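Local coordinates for protein peptidase S8 and S53, subtilisin, kexin, sedolisin (Mycobacterium smegmatis, PDB 4KG7) that is a subtilisin-like serine protease, the mycosin MycP3 of the type VII (ESX-3) secretion system, and probably cleaves peptide bonds through a charge-relay active site, at residues I133-P138 against A162-R167. Sequence-based numbering, arbitrary orientation.
Sequences IRQNSP and ARAVVR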
ATOM      1  N   ILE A 133      -4.053   9.911   5.748  1.00  6.59           N
ATOM      2  CA  ILE A 133      -5.507   9.758   5.895  1.00  6.66           C
ATOM      3  C   ILE A 133      -5.715   8.455   6.656  1.00  6.73           C
ATOM      4  O   ILE A 133      -5.359   7.369   6.165  1.00  6.48           O
ATOM      5  CB  ILE A 133      -6.213   9.663   4.524  1.00  6.65           C
ATOM      6  CG1 ILE A 133      -5.997  10.955   3.732  1.00  6.85           C
ATOM      7  CG2 ILE A 133      -7.703   9.410   4.694  1.00  6.85           C
ATOM      8  CD1 ILE A 133      -6.444  10.838   2.285  1.00  6.90           C
ATOM      9  N   ARG A 134      -6.247   8.532   7.862  1.00  7.12           N
ATOM     10  CA  ARG A 134      -6.514   7.308   8.594  1.00  7.25           C
ATOM     11  C   ARG A 134      -7.842   6.739   8.108  1.00  7.47           C
ATOM     12  O   ARG A 134      -8.906   7.240   8.414  1.00  7.71           O
ATOM     13  CB  ARG A 134      -6.545   7.463  10.134  1.00  7.57           C
ATOM     14  CG  ARG A 134      -6.855   6.115  10.799  1.00  7.70           C
ATOM     15  CD  ARG A 134      -6.551   6.046  12.274  1.00  8.08           C
ATOM     16  NE  ARG A 134      -7.453   6.855  13.077  1.00  8.57           N
ATOM     17  CZ  ARG A 134      -7.449   6.866  14.400  1.00  8.97           C
ATOM     18  NH1 ARG A 134      -6.640   6.060  15.073  1.00  9.16           N
ATOM     19  NH2 ARG A 134      -8.292   7.661  15.054  1.00  9.38           N
ATOM     20  N   GLN A 135      -7.755   5.670   7.338  1.00  7.71           N
ATOM     21  CA  GLN A 135      -8.923   5.034   6.738  1.00  8.04           C
ATOM     22  C   GLN A 135      -9.399   3.821   7.492  1.00  8.79           C
ATOM     23  O   GLN A 135     -10.573   3.435   7.364  1.00  8.67           O
ATOM     24  CB  GLN A 135      -8.621   4.711   5.255  1.00  7.89           C
ATOM     25  CG  GLN A 135      -9.740   4.034   4.481  1.00  8.15           C
ATOM     26  CD  GLN A 135      -9.693   2.513   4.555  1.00  8.36           C
ATOM     27  OE1 GLN A 135      -8.635   1.909   4.815  1.00  8.70           O
ATOM     28  NE2 GLN A 135     -10.843   1.871   4.366  1.00  8.58           N
ATOM     29  N   ASN A 136      -8.521   3.209   8.275  1.00  9.45           N
ATOM     30  CA  ASN A 136      -8.936   2.052   9.063  1.00 10.99           C
ATOM     31  C   ASN A 136      -8.056   1.778  10.231  1.00 11.07           C
ATOM     32  O   ASN A 136      -6.938   2.284  10.318  1.00 10.19           O
ATOM     33  CB  ASN A 136      -9.070   0.799   8.202  1.00 12.55           C
ATOM     34  CG  ASN A 136     -10.221  -0.131   8.677  1.00 14.70           C
ATOM     35  OD1 ASN A 136     -10.808  -0.039   9.816  1.00 16.62           O
ATOM     36  ND2 ASN A 136     -10.573  -1.052   7.773  1.00 16.58           N
ATOM     37  N   SER A 137      -8.580   1.013  11.172  1.00 11.58           N
ATOM     38  CA  SER A 137      -7.794   0.510  12.304  1.00 11.83           C
ATOM     39  C   SER A 137      -8.526  -0.677  12.869  1.00 13.04           C
ATOM     40  O   SER A 137      -9.696  -0.550  13.206  1.00 13.65           O
ATOM     41  CB  SER A 137      -7.643   1.550  13.401  1.00 11.95           C
ATOM     42  OG  SER A 137      -7.125   0.894  14.588  1.00 11.73           O
ATOM     43  N   PRO A 138      -7.841  -1.823  12.994  1.00 13.72           N
ATOM     44  CA  PRO A 138      -8.466  -2.967  13.675  1.00 14.97           C
ATOM     45  C   PRO A 138      -8.607  -2.806  15.167  1.00 16.43           C
ATOM     46  O   PRO A 138      -9.197  -3.699  15.822  1.00 17.96           O
ATOM     47  CB  PRO A 138      -7.517  -4.120  13.380  1.00 15.06           C
ATOM     48  CG  PRO A 138      -6.235  -3.518  13.053  1.00 14.63           C
ATOM     49  CD  PRO A 138      -6.487  -2.135  12.509  1.00 13.79           C
ATOM     50  N   ALA A 162     -13.291   4.332  -0.609  1.00  6.92           N
ATOM     51  CA  ALA A 162     -13.646   5.086  -1.816  1.00  6.88           C
ATOM     52  C   ALA A 162     -13.614   6.581  -1.530  1.00  6.82           C
ATOM     53  O   ALA A 162     -13.121   7.371  -2.346  1.00  6.75           O
ATOM     54  CB  ALA A 162     -15.011   4.689  -2.298  1.00  7.26           C
ATOM     55  N   ARG A 163     -14.171   6.984  -0.387  1.00  6.97           N
ATOM     56  CA  ARG A 163     -14.128   8.392  -0.030  1.00  7.01           C
ATOM     57  C   ARG A 163     -12.689   8.863   0.158  1.00  6.58           C
ATOM     58  O   ARG A 163     -12.321   9.975  -0.252  1.00  6.65           O
ATOM     59  CB  ARG A 163     -14.957   8.658   1.219  1.00  7.33           C
ATOM     60  CG  ARG A 163     -16.451   8.520   0.962  1.00  7.85           C
ATOM     61  CD  ARG A 163     -17.244   9.059   2.148  1.00  8.37           C
ATOM     62  NE  ARG A 163     -17.323   8.125   3.263  1.00  8.56           N
ATOM     63  CZ  ARG A 163     -17.192   8.411   4.559  1.00  8.80           C
ATOM     64  NH1 ARG A 163     -16.819   9.602   5.007  1.00  8.93           N
ATOM     65  NH2 ARG A 163     -17.405   7.451   5.438  1.00  9.13           N
ATOM     66  N   ALA A 164     -11.882   8.043   0.822  1.00  6.28           N
ATOM     67  CA  ALA A 164     -10.491   8.430   1.107  1.00  5.96           C
ATOM     68  C   ALA A 164      -9.679   8.608  -0.160  1.00  5.81           C
ATOM     69  O   ALA A 164      -8.791   9.453  -0.220  1.00  5.59           O
ATOM     70  CB  ALA A 164      -9.838   7.402   2.010  1.00  5.84           C
ATOM     71  N   VAL A 165      -9.959   7.789  -1.152  1.00  5.87           N
ATOM     72  CA  VAL A 165      -9.267   7.877  -2.433  1.00  5.85           C
ATOM     73  C   VAL A 165      -9.586   9.193  -3.131  1.00  6.04           C
ATOM     74  O   VAL A 165      -8.698   9.863  -3.619  1.00  6.08           O
ATOM     75  CB  VAL A 165      -9.589   6.644  -3.317  1.00  5.96           C
ATOM     76  CG1 VAL A 165      -9.268   6.883  -4.788  1.00  6.04           C
ATOM     77  CG2 VAL A 165      -8.906   5.389  -2.780  1.00  5.85           C
ATOM     78  N   VAL A 166     -10.866   9.553  -3.169  1.00  6.28           N
ATOM     79  CA  VAL A 166     -11.276  10.835  -3.708  1.00  6.54           C
ATOM     80  C   VAL A 166     -10.634  11.969  -2.922  1.00  6.61           C
ATOM     81  O   VAL A 166     -10.144  12.928  -3.510  1.00  6.72           O
ATOM     82  CB  VAL A 166     -12.793  10.962  -3.694  1.00  6.88           C
ATOM     83  CG1 VAL A 166     -13.184  12.394  -4.033  1.00  7.24           C
ATOM     84  CG2 VAL A 166     -13.373   9.962  -4.674  1.00  6.97           C
ATOM     85  N   ARG A 167     -10.659  11.881  -1.593  1.00  6.65           N
ATOM     86  CA  ARG A 167     -10.053  12.930  -0.758  1.00  6.83           C
ATOM     87  C   ARG A 167      -8.557  13.096  -1.048  1.00  6.70           C
ATOM     88  O   ARG A 167      -8.088  14.203  -1.237  1.00  6.97           O
ATOM     89  CB  ARG A 167     -10.289  12.592   0.710  1.00  6.91           C
ATOM     90  CG  ARG A 167      -9.880  13.665   1.688  1.00  7.20           C
ATOM     91  CD  ARG A 167     -10.141  13.182   3.107  1.00  7.35           C
ATOM     92  NE  ARG A 167      -9.981  14.285   4.067  1.00  7.83           N
ATOM     93  CZ  ARG A 167     -10.867  15.270   4.280  1.00  8.42           C
ATOM     94  NH1 ARG A 167     -12.060  15.262   3.683  1.00  8.67           N
ATOM     95  NH2 ARG A 167     -10.605  16.230   5.182  1.00  8.91           N
TER
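Ile133 and Gln135 receive the methyl group of Ala164 between them, a compact example of how a helix beds on the parallel beta-sheet of the subtilisin fold. Strand 129-134 ends here, next to strand 68-73, and helix 150-170, which comes later in the chain, packs against one face of the sheet. Ala164 CB points at the strand end and lies 4.0 Å from Ile133 CG2 and 4.2 Å from Gln135 CG. The nearest CA atoms across the contact are those of Gln135 and Ala164, 6.8 Å apart. Ile133 divides its branches along the helix. CG2 stands anti to the backbone N and meets the alanine methyl, while the other branch, extended at chi2 (170°), carries CD1 past it to 3.7 Å from Ala164 O. Tyr91 and Ala168 also pack on this isoleucine.

Gln135 touches with its aliphatic part. Its chi1 of 180° sets CG beside the alanine methyl; the chain then turns sharply at chi2 (-90°), and its amide NE2 hydrogen-bonds to Thr160 OG1, one helical turn before Ala164. The same glutamine bonds through its backbone to Asp73, the predicted charge-relay aspartate, whose side chain is about 7 Å from its own. At the edge, Arg167 runs out extended to a hydrogen bond from NE to Gly88 O, and its CD passes 4.5 Å from Ile133 CD1.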